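AlkZ (PDB 5UUJ) is a DNA glycosylase AlkZ-like family protein of the helix-turn-helix clan, with more helix than strand and two beta sheets. Local coordinates at residues V44-V52 with R61-A69; V68-M79 with L85-L95. All coordinates share one frame; numbering follows the deposited sequence.

Contact 1: V44-V52 with R61-A69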
loop_
_atom_site.group_PDB
_atom_site.type_symbol
_atom_site.label_atom_id
_atom_site.label_comp_id
_atom_site.label_asym_id
_atom_site.label_seq_id
_atom_site.Cartn_x
_atom_site.Cartn_y
_atom_site.Cartn_z
ATOM N N VAL A 44 3.671 -8.817 -5.108
ATOM C CA VAL A 44 3.639 -10.247 -4.830
ATOM C C VAL A 44 2.217 -10.591 -4.393
ATOM O O VAL A 44 1.800 -10.252 -3.287
ATOM C CB VAL A 44 4.652 -10.648 -3.742
ATOM C CG1 VAL A 44 4.654 -12.159 -3.546
ATOM C CG2 VAL A 44 6.050 -10.155 -4.107
ATOM N N TRP A 45 1.474 -11.254 -5.274
ATOM C CA TRP A 45 0.043 -11.442 -5.072
ATOM C C TRP A 45 -0.269 -12.269 -3.831
ATOM O O TRP A 45 -1.178 -11.931 -3.074
ATOM C CB TRP A 45 -0.592 -12.101 -6.298
ATOM C CG TRP A 45 -2.073 -12.197 -6.180
ATOM C CD1 TRP A 45 -2.818 -13.335 -6.101
ATOM C CD2 TRP A 45 -2.995 -11.107 -6.101
ATOM N NE1 TRP A 45 -4.150 -13.022 -5.986
ATOM C CE2 TRP A 45 -4.286 -11.659 -5.982
ATOM C CE3 TRP A 45 -2.855 -9.714 -6.118
ATOM C CZ2 TRP A 45 -5.430 -10.871 -5.885
ATOM C CZ3 TRP A 45 -3.992 -8.933 -6.022
ATOM C CH2 TRP A 45 -5.261 -9.513 -5.907
ATOM N N SER A 46 0.486 -13.343 -3.623
ATOM C CA SER A 46 0.253 -14.232 -2.489
ATOM C C SER A 46 0.384 -13.479 -1.171
ATOM O O SER A 46 -0.296 -13.795 -0.196
ATOM C CB SER A 46 1.224 -15.415 -2.522
ATOM O OG SER A 46 2.573 -14.982 -2.514
ATOM N N VAL A 47 1.253 -12.475 -1.154
ATOM C CA VAL A 47 1.461 -11.660 0.035
ATOM C C VAL A 47 0.275 -10.717 0.276
ATOM O O VAL A 47 -0.116 -10.484 1.419
ATOM C CB VAL A 47 2.770 -10.858 -0.086
ATOM C CG1 VAL A 47 2.877 -9.807 1.004
ATOM C CG2 VAL A 47 3.961 -11.803 -0.025
ATOM N N ALA A 48 -0.296 -10.182 -0.799
ATOM C CA ALA A 48 -1.452 -9.299 -0.683
ATOM C C ALA A 48 -2.662 -10.061 -0.151
ATOM O O ALA A 48 -3.421 -9.546 0.672
ATOM C CB ALA A 48 -1.775 -8.665 -2.023
ATOM N N GLU A 49 -2.839 -11.289 -0.632
ATOM C CA GLU A 49 -3.914 -12.155 -0.165
ATOM C C GLU A 49 -3.798 -12.413 1.331
ATOM O O GLU A 49 -4.785 -12.347 2.064
ATOM C CB GLU A 49 -3.895 -13.488 -0.913
ATOM C CG GLU A 49 -4.185 -13.390 -2.396
ATOM C CD GLU A 49 -4.038 -14.726 -3.091
ATOM O OE1 GLU A 49 -4.973 -15.133 -3.812
ATOM O OE2 GLU A 49 -2.985 -15.376 -2.914
ATOM N N LEU A 50 -2.579 -12.709 1.774
ATOM C CA LEU A 50 -2.324 -13.057 3.165
ATOM C C LEU A 50 -2.635 -11.894 4.100
ATOM O O LEU A 50 -3.249 -12.081 5.147
ATOM C CB LEU A 50 -0.867 -13.495 3.343
ATOM C CG LEU A 50 -0.445 -13.921 4.749
ATOM C CD1 LEU A 50 -1.183 -15.182 5.178
ATOM C CD2 LEU A 50 1.060 -14.125 4.816
ATOM N N ASN A 51 -2.220 -10.692 3.715
ATOM C CA ASN A 51 -2.369 -9.528 4.582
ATOM C C ASN A 51 -3.826 -9.113 4.773
ATOM O O ASN A 51 -4.184 -8.538 5.802
ATOM C CB ASN A 51 -1.554 -8.362 4.033
ATOM C CG ASN A 51 -0.055 -8.608 4.127
ATOM O OD1 ASN A 51 0.405 -9.403 4.954
ATOM N ND2 ASN A 51 0.713 -7.925 3.285
ATOM N N VAL A 52 -4.664 -9.409 3.788
ATOM C CA VAL A 52 -6.099 -9.221 3.946
ATOM C C VAL A 52 -6.664 -10.328 4.837
ATOM O O VAL A 52 -7.428 -10.061 5.767
ATOM C CB VAL A 52 -6.824 -9.210 2.582
ATOM C CG1 VAL A 52 -8.336 -9.173 2.762
ATOM C CG2 VAL A 52 -6.365 -8.015 1.759
ATOM N N ARG A 61 -8.768 -15.983 2.432
ATOM C CA ARG A 61 -7.804 -15.411 1.497
ATOM C C ARG A 61 -8.362 -15.320 0.080
ATOM O O ARG A 61 -7.910 -14.494 -0.709
ATOM C CB ARG A 61 -6.494 -16.218 1.501
ATOM C CG ARG A 61 -6.556 -17.591 0.837
ATOM C CD ARG A 61 -5.185 -18.290 0.838
ATOM N NE ARG A 61 -4.202 -17.636 -0.036
ATOM C CZ ARG A 61 -3.076 -17.041 0.367
ATOM N NH1 ARG A 61 -2.739 -16.989 1.651
ATOM N NH2 ARG A 61 -2.269 -16.489 -0.528
ATOM N N GLU A 62 -9.353 -16.146 -0.239
ATOM C CA GLU A 62 -9.956 -16.103 -1.568
ATOM C C GLU A 62 -10.872 -14.892 -1.733
ATOM O O GLU A 62 -11.300 -14.588 -2.846
ATOM C CB GLU A 62 -10.739 -17.391 -1.856
ATOM C CG GLU A 62 -9.858 -18.618 -2.082
ATOM C CD GLU A 62 -8.842 -18.424 -3.201
ATOM O OE1 GLU A 62 -9.205 -17.867 -4.259
ATOM O OE2 GLU A 62 -7.673 -18.826 -3.017
ATOM N N SER A 63 -11.162 -14.194 -0.637
ATOM C CA SER A 63 -12.033 -13.026 -0.700
ATOM C C SER A 63 -11.427 -11.961 -1.615
ATOM O O SER A 63 -12.149 -11.218 -2.277
ATOM C CB SER A 63 -12.290 -12.452 0.699
ATOM O OG SER A 63 -11.106 -11.953 1.301
ATOM N N VAL A 64 -10.102 -11.906 -1.668
ATOM C CA VAL A 64 -9.420 -10.935 -2.517
ATOM C C VAL A 64 -9.665 -11.261 -3.988
ATOM O O VAL A 64 -10.112 -10.405 -4.751
ATOM C CB VAL A 64 -7.903 -10.899 -2.241
ATOM C CG1 VAL A 64 -7.237 -9.793 -3.050
ATOM C CG2 VAL A 64 -7.639 -10.692 -0.758
ATOM N N ASN A 65 -9.379 -12.501 -4.380
ATOM C CA ASN A 65 -9.621 -12.945 -5.751
ATOM C C ASN A 65 -11.078 -12.778 -6.174
ATOM O O ASN A 65 -11.352 -12.403 -7.313
ATOM C CB ASN A 65 -9.206 -14.411 -5.924
ATOM C CG ASN A 65 -7.697 -14.593 -5.993
ATOM O OD1 ASN A 65 -6.961 -13.686 -6.384
ATOM N ND2 ASN A 65 -7.231 -15.778 -5.616
ATOM N N ARG A 66 -12.012 -13.051 -5.266
ATOM C CA ARG A 66 -13.435 -12.934 -5.594
ATOM C C ARG A 66 -13.823 -11.477 -5.833
ATOM O O ARG A 66 -14.575 -11.167 -6.759
ATOM C CB ARG A 66 -14.315 -13.525 -4.485
ATOM C CG ARG A 66 -14.225 -15.040 -4.338
ATOM C CD ARG A 66 -15.365 -15.591 -3.482
ATOM N NE ARG A 66 -15.543 -14.846 -2.235
ATOM C CZ ARG A 66 -14.979 -15.166 -1.071
ATOM N NH1 ARG A 66 -14.186 -16.224 -0.968
ATOM N NH2 ARG A 66 -15.207 -14.420 -0.000
ATOM N N GLU A 67 -13.303 -10.585 -5.001
ATOM C CA GLU A 67 -13.662 -9.176 -5.087
ATOM C C GLU A 67 -12.905 -8.473 -6.218
ATOM O O GLU A 67 -13.342 -7.434 -6.710
ATOM C CB GLU A 67 -13.421 -8.496 -3.734
ATOM C CG GLU A 67 -14.451 -8.942 -2.688
ATOM C CD GLU A 67 -14.315 -8.254 -1.344
ATOM O OE1 GLU A 67 -14.358 -7.005 -1.297
ATOM O OE2 GLU A 67 -14.184 -8.971 -0.326
ATOM N N VAL A 68 -11.788 -9.052 -6.646
ATOM C CA VAL A 68 -11.120 -8.601 -7.863
ATOM C C VAL A 68 -11.952 -9.056 -9.059
ATOM O O VAL A 68 -12.106 -8.324 -10.035
ATOM C CB VAL A 68 -9.670 -9.148 -7.966
ATOM C CG1 VAL A 68 -9.115 -9.013 -9.386
ATOM C CG2 VAL A 68 -8.759 -8.428 -6.979
ATOM N N ALA A 69 -12.505 -10.262 -8.961
ATOM C CA ALA A 69 -13.288 -10.838 -10.049
ATOM C C ALA A 69 -14.597 -10.084 -10.274
ATOM O O ALA A 69 -14.979 -9.848 -11.420
ATOM C CB ALA A 69 -13.570 -12.308 -9.781
HETATM O O HOH W 1 -5.291 -17.942 -2.926
#
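The indole of Trp-45 offers an edge to Asn-65 and Val-68, while Glu-49 CG, from the same helix, lies 3.6 Å above the plane of the Trp-45 ring on one face, toward its rim. The guanidinium of Arg-61 has Glu-49 CB over one face and, at its edge, Ser-46 O and a water. These groups fill the angle of a helix-loop-helix corner, where the axes of 45-52 and 62-69 approach to 9.0 Å and cross at 107°. Because CG of Trp-45 stands opposite the backbone N (chi1 -175°), the indole reaches the second helix, and NE1 donates to Asn-65 OD1 at 2.9 Å. This bond is bent, although ring and amide planes are nearly parallel. Asn-65 ND2 in turn donates almost straight to Glu-62 OE1, which holds the amide in this orientation. Beside it, Arg-61 NH2 forms a salt bridge to Glu-49 OE2 at 2.7 Å, meeting the oxygen from above a carboxylate that stands nearly perpendicular to the guanidinium. A weak bond to Ser-46 O adds a second acceptor for NH2, and Arg-61 NH1 is held by the carbonyl of Ala-364. The water links Glu-49 OE1, Arg-61 NE and Glu-62 OE2, and probably softens the nearness of the two carboxylates. The corner's apolar side belongs to Val-64, one branch for each partner: its CG1 lies 3.5 Å from Trp-45 CH2, and its CG2 packs 3.7 Å from Val-52 CB.

Contact 2: V68-M79 with L85-L95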
loop_
_atom_site.group_PDB
_atom_site.type_symbol
_atom_site.label_atom_id
_atom_site.label_comp_id
_atom_site.label_asym_id
_atom_site.label_seq_id
_atom_site.Cartn_x
_atom_site.Cartn_y
_atom_site.Cartn_z
ATOM N N VAL A 68 -11.788 -9.052 -6.646
ATOM C CA VAL A 68 -11.120 -8.601 -7.863
ATOM C C VAL A 68 -11.952 -9.056 -9.059
ATOM O O VAL A 68 -12.106 -8.324 -10.035
ATOM C CB VAL A 68 -9.670 -9.148 -7.966
ATOM C CG1 VAL A 68 -9.115 -9.013 -9.386
ATOM C CG2 VAL A 68 -8.759 -8.428 -6.979
ATOM N N ALA A 69 -12.505 -10.262 -8.961
ATOM C CA ALA A 69 -13.288 -10.838 -10.049
ATOM C C ALA A 69 -14.597 -10.084 -10.274
ATOM O O ALA A 69 -14.979 -9.848 -11.420
ATOM C CB ALA A 69 -13.570 -12.308 -9.781
ATOM N N ASP A 70 -15.285 -9.710 -9.194
ATOM C CA ASP A 70 -16.546 -8.974 -9.325
ATOM C C ASP A 70 -16.296 -7.464 -9.393
ATOM O O ASP A 70 -17.226 -6.667 -9.274
ATOM C CB ASP A 70 -17.523 -9.318 -8.180
ATOM C CG ASP A 70 -17.009 -8.926 -6.795
ATOM O OD1 ASP A 70 -16.278 -7.922 -6.660
ATOM O OD2 ASP A 70 -17.368 -9.626 -5.820
ATOM N N LEU A 71 -15.031 -7.092 -9.578
ATOM C CA LEU A 71 -14.636 -5.719 -9.890
ATOM C C LEU A 71 -14.941 -4.728 -8.769
ATOM O O LEU A 71 -15.199 -3.551 -9.030
ATOM C CB LEU A 71 -15.316 -5.256 -11.184
ATOM C CG LEU A 71 -15.106 -6.162 -12.402
ATOM C CD1 LEU A 71 -15.941 -5.680 -13.579
ATOM C CD2 LEU A 71 -13.632 -6.238 -12.786
ATOM N N SER A 72 -14.902 -5.197 -7.525
ATOM C CA SER A 72 -14.999 -4.299 -6.377
ATOM C C SER A 72 -13.597 -3.892 -5.912
ATOM O O SER A 72 -13.451 -3.059 -5.020
ATOM C CB SER A 72 -15.792 -4.946 -5.232
ATOM O OG SER A 72 -15.251 -6.197 -4.854
ATOM N N LEU A 73 -12.575 -4.481 -6.531
ATOM C CA LEU A 73 -11.187 -4.093 -6.294
ATOM C C LEU A 73 -10.460 -3.928 -7.621
ATOM O O LEU A 73 -10.753 -4.634 -8.584
ATOM C CB LEU A 73 -10.464 -5.131 -5.432
ATOM C CG LEU A 73 -10.799 -5.154 -3.941
ATOM C CD1 LEU A 73 -10.052 -6.285 -3.259
ATOM C CD2 LEU A 73 -10.464 -3.830 -3.284
HETATM N N MSE A 74 -9.518 -2.989 -7.665
HETATM C CA MSE A 74 -8.697 -2.782 -8.853
HETATM C C MSE A 74 -7.224 -2.960 -8.510
HETATM O O MSE A 74 -6.822 -2.827 -7.353
HETATM C CB MSE A 74 -8.942 -1.392 -9.454
HETATM C CG MSE A 74 -8.079 -0.275 -8.887
HETATM SE SE MSE A 74 -8.543 1.483 -9.612
HETATM C CE MSE A 74 -7.835 1.299 -11.420
ATOM N N LYS A 75 -6.432 -3.284 -9.523
ATOM C CA LYS A 75 -4.984 -3.358 -9.381
ATOM C C LYS A 75 -4.347 -2.338 -10.309
ATOM O O LYS A 75 -4.584 -2.349 -11.518
ATOM C CB LYS A 75 -4.468 -4.765 -9.693
ATOM C CG LYS A 75 -4.984 -5.838 -8.750
ATOM C CD LYS A 75 -4.617 -7.236 -9.226
ATOM C CE LYS A 75 -3.115 -7.453 -9.224
ATOM N NZ LYS A 75 -2.759 -8.866 -9.542
ATOM N N THR A 76 -3.547 -1.448 -9.736
ATOM C CA THR A 76 -2.854 -0.440 -10.518
ATOM C C THR A 76 -1.684 0.125 -9.723
ATOM O O THR A 76 -1.505 -0.190 -8.545
ATOM C CB THR A 76 -3.809 0.701 -10.938
ATOM O OG1 THR A 76 -3.176 1.523 -11.926
ATOM C CG2 THR A 76 -4.218 1.558 -9.737
ATOM N N TRP A 77 -0.883 0.956 -10.379
ATOM C CA TRP A 77 0.276 1.565 -9.744
ATOM C C TRP A 77 -0.135 2.864 -9.071
ATOM O O TRP A 77 -0.754 3.723 -9.693
ATOM C CB TRP A 77 1.381 1.800 -10.774
ATOM C CG TRP A 77 1.918 0.521 -11.324
ATOM C CD1 TRP A 77 3.079 -0.099 -10.965
ATOM C CD2 TRP A 77 1.307 -0.314 -12.314
ATOM N NE1 TRP A 77 3.234 -1.264 -11.676
ATOM C CE2 TRP A 77 2.159 -1.420 -12.513
ATOM C CE3 TRP A 77 0.123 -0.232 -13.057
ATOM C CZ2 TRP A 77 1.869 -2.433 -13.424
ATOM C CZ3 TRP A 77 -0.165 -1.240 -13.961
ATOM C CH2 TRP A 77 0.705 -2.326 -14.136
ATOM N N ALA A 78 0.200 2.983 -7.790
ATOM C CA ALA A 78 -0.184 4.136 -6.990
ATOM C C ALA A 78 1.009 4.644 -6.175
ATOM O O ALA A 78 1.997 5.110 -6.751
ATOM C CB ALA A 78 -1.358 3.780 -6.082
HETATM N N MSE A 79 0.925 4.549 -4.849
HETATM C CA MSE A 79 1.934 5.143 -3.969
HETATM C C MSE A 79 3.340 4.621 -4.247
HETATM O O MSE A 79 3.556 3.413 -4.360
HETATM C CB MSE A 79 1.583 4.890 -2.502
HETATM C CG MSE A 79 0.617 5.911 -1.919
HETATM SE SE MSE A 79 -1.158 5.850 -2.738
HETATM C CE MSE A 79 -1.604 4.020 -2.217
ATOM N N LEU A 85 -3.469 -2.796 -4.611
ATOM C CA LEU A 85 -4.911 -3.002 -4.620
ATOM C C LEU A 85 -5.567 -1.720 -4.124
ATOM O O LEU A 85 -5.092 -1.113 -3.165
ATOM C CB LEU A 85 -5.318 -4.183 -3.733
ATOM C CG LEU A 85 -5.149 -5.596 -4.295
ATOM C CD1 LEU A 85 -5.243 -6.618 -3.179
ATOM C CD2 LEU A 85 -6.197 -5.887 -5.358
ATOM N N LEU A 86 -6.639 -1.299 -4.789
ATOM C CA LEU A 86 -7.422 -0.142 -4.358
ATOM C C LEU A 86 -8.902 -0.369 -4.631
ATOM O O LEU A 86 -9.265 -1.138 -5.522
ATOM C CB LEU A 86 -6.962 1.129 -5.078
ATOM C CG LEU A 86 -5.534 1.617 -4.818
ATOM C CD1 LEU A 86 -5.151 2.674 -5.838
ATOM C CD2 LEU A 86 -5.400 2.169 -3.414
ATOM N N ARG A 87 -9.754 0.299 -3.861
ATOM C CA ARG A 87 -11.172 0.361 -4.189
ATOM C C ARG A 87 -11.329 1.335 -5.350
ATOM O O ARG A 87 -10.871 2.472 -5.251
ATOM C CB ARG A 87 -12.011 0.820 -2.995
ATOM C CG ARG A 87 -12.083 -0.174 -1.849
ATOM C CD ARG A 87 -13.183 0.201 -0.869
ATOM N NE ARG A 87 -14.513 0.043 -1.458
ATOM C CZ ARG A 87 -15.554 0.837 -1.214
ATOM N NH1 ARG A 87 -15.442 1.872 -0.387
ATOM N NH2 ARG A 87 -16.717 0.601 -1.805
ATOM N N PRO A 88 -11.959 0.896 -6.457
ATOM C CA PRO A 88 -12.059 1.774 -7.631
ATOM C C PRO A 88 -12.689 3.131 -7.320
ATOM O O PRO A 88 -12.243 4.139 -7.867
ATOM C CB PRO A 88 -12.942 0.973 -8.597
ATOM C CG PRO A 88 -12.779 -0.437 -8.187
ATOM C CD PRO A 88 -12.578 -0.419 -6.705
ATOM N N SER A 89 -13.696 3.157 -6.452
ATOM C CA SER A 89 -14.397 4.399 -6.131
ATOM C C SER A 89 -13.562 5.331 -5.255
ATOM O O SER A 89 -13.911 6.499 -5.086
ATOM C CB SER A 89 -15.731 4.099 -5.440
ATOM O OG SER A 89 -15.539 3.429 -4.206
ATOM N N GLU A 90 -12.458 4.821 -4.713
ATOM C CA GLU A 90 -11.591 5.608 -3.839
ATOM C C GLU A 90 -10.240 5.917 -4.481
ATOM O O GLU A 90 -9.432 6.647 -3.912
ATOM C CB GLU A 90 -11.366 4.873 -2.515
ATOM C CG GLU A 90 -12.603 4.781 -1.630
ATOM C CD GLU A 90 -12.378 3.920 -0.399
ATOM O OE1 GLU A 90 -11.230 3.474 -0.183
ATOM O OE2 GLU A 90 -13.347 3.681 0.350
ATOM N N ALA A 91 -9.998 5.362 -5.663
ATOM C CA ALA A 91 -8.680 5.435 -6.289
ATOM C C ALA A 91 -8.320 6.844 -6.752
ATOM O O ALA A 91 -7.151 7.229 -6.721
ATOM C CB ALA A 91 -8.610 4.473 -7.460
ATOM N N GLY A 92 -9.325 7.606 -7.174
ATOM C CA GLY A 92 -9.116 8.922 -7.760
ATOM C C GLY A 92 -8.156 9.827 -7.010
ATOM O O GLY A 92 -7.115 10.208 -7.550
ATOM N N PRO A 93 -8.501 10.187 -5.764
ATOM C CA PRO A 93 -7.671 11.087 -4.955
ATOM C C PRO A 93 -6.226 10.612 -4.797
ATOM O O PRO A 93 -5.320 11.442 -4.860
ATOM C CB PRO A 93 -8.396 11.105 -3.610
ATOM C CG PRO A 93 -9.822 10.860 -3.965
ATOM C CD PRO A 93 -9.773 9.868 -5.094
ATOM N N TYR A 94 -6.015 9.311 -4.601
ATOM C CA TYR A 94 -4.662 8.774 -4.478
ATOM C C TYR A 94 -3.874 8.987 -5.764
ATOM O O TYR A 94 -2.733 9.447 -5.733
ATOM C CB TYR A 94 -4.680 7.283 -4.144
ATOM C CG TYR A 94 -5.302 6.943 -2.814
ATOM C CD1 TYR A 94 -4.647 7.227 -1.624
ATOM C CD2 TYR A 94 -6.540 6.318 -2.750
ATOM C CE1 TYR A 94 -5.218 6.911 -0.404
ATOM C CE2 TYR A 94 -7.116 5.998 -1.543
ATOM C CZ TYR A 94 -6.452 6.293 -0.372
ATOM O OH TYR A 94 -7.030 5.970 0.830
ATOM N N LEU A 95 -4.490 8.640 -6.890
ATOM C CA LEU A 95 -3.831 8.728 -8.188
ATOM C C LEU A 95 -3.526 10.175 -8.575
ATOM O O LEU A 95 -2.465 10.465 -9.131
ATOM C CB LEU A 95 -4.698 8.072 -9.266
ATOM C CG LEU A 95 -4.926 6.561 -9.138
ATOM C CD1 LEU A 95 -5.858 6.075 -10.240
ATOM C CD2 LEU A 95 -3.619 5.791 -9.183
HETATM O O HOH W 2 -15.121 -1.628 -3.543
#
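Met-74 and Leu-86 form a hydrogen-bonded antiparallel pair in the beta hairpin of strands 74-77 and 83-86, with Met-74 N donating to Leu-86 O at 2.8 Å and Leu-86 N to Met-74 O at 3.0 Å. The next pair, Lys-75 with Leu-85, is non-hydrogen-bonded; its side chains run side by side, and Leu-85 CD2 touches Lys-75 CG at 3.6 Å as well as Val-68. On the face shared by Met-74 and Leu-86, the chain leaves the hairpin and folds into helix 91-100. The side chain of Met-74, present as selenomethionine, starts between its backbone N and carbonyl carbon (chi1 88°) and bends again at chi3 (-72°), which brings SE to 3.7 Å from Ala-91 CB. Nearby, Ser-72 O lies 3.3 Å from Pro-88 CD. Leu-86 CD1 packs on Ala-78 CB, while Leu-95 CD2 meets the backbone O of Trp-77. Farther along, the selenium of Met-79 makes an oblique Met-aromatic contact with Tyr-94, 4.9 Å from the ring centroid.

Outside this shell, Phe-194 of helix 190-194 touches Met-74 and Pro-88, and helix 162-172 packs on Thr-76 and Trp-77. At the other end of the contact, a Schellman motif with Leu-71 at C-prime ends helix 62-69 and leads into Ser-72. A salt bridge to Glu-90 steadies Arg-87, and a water donates to Ser-72 O at 2.6 Å while accepting from Arg-87 NE.

Followed from the N terminus, strand 40-41 leads into helix 45-53, and contact 1 closes the loop after which the chain continues, at a steep angle, as helix 62-69. That helix runs directly into contact 2, which closes the five-residue hairpin loop between strands 74-77 and 83-86 and adds the start of helix 91-100. The two closures come in series, neither nested nor crossing, and share Val-68 and Ala-69. They also touch in space: Glu-67 O probably accepts a hydrogen bond from Ser-72 N, Lys-75 makes a cation-pi contact with Trp-45, and Leu-85 packs on Val-64. Leu-85 is also backbone hydrogen-bonded to Val-40, so the strand leading into the corner lies beside the hairpin.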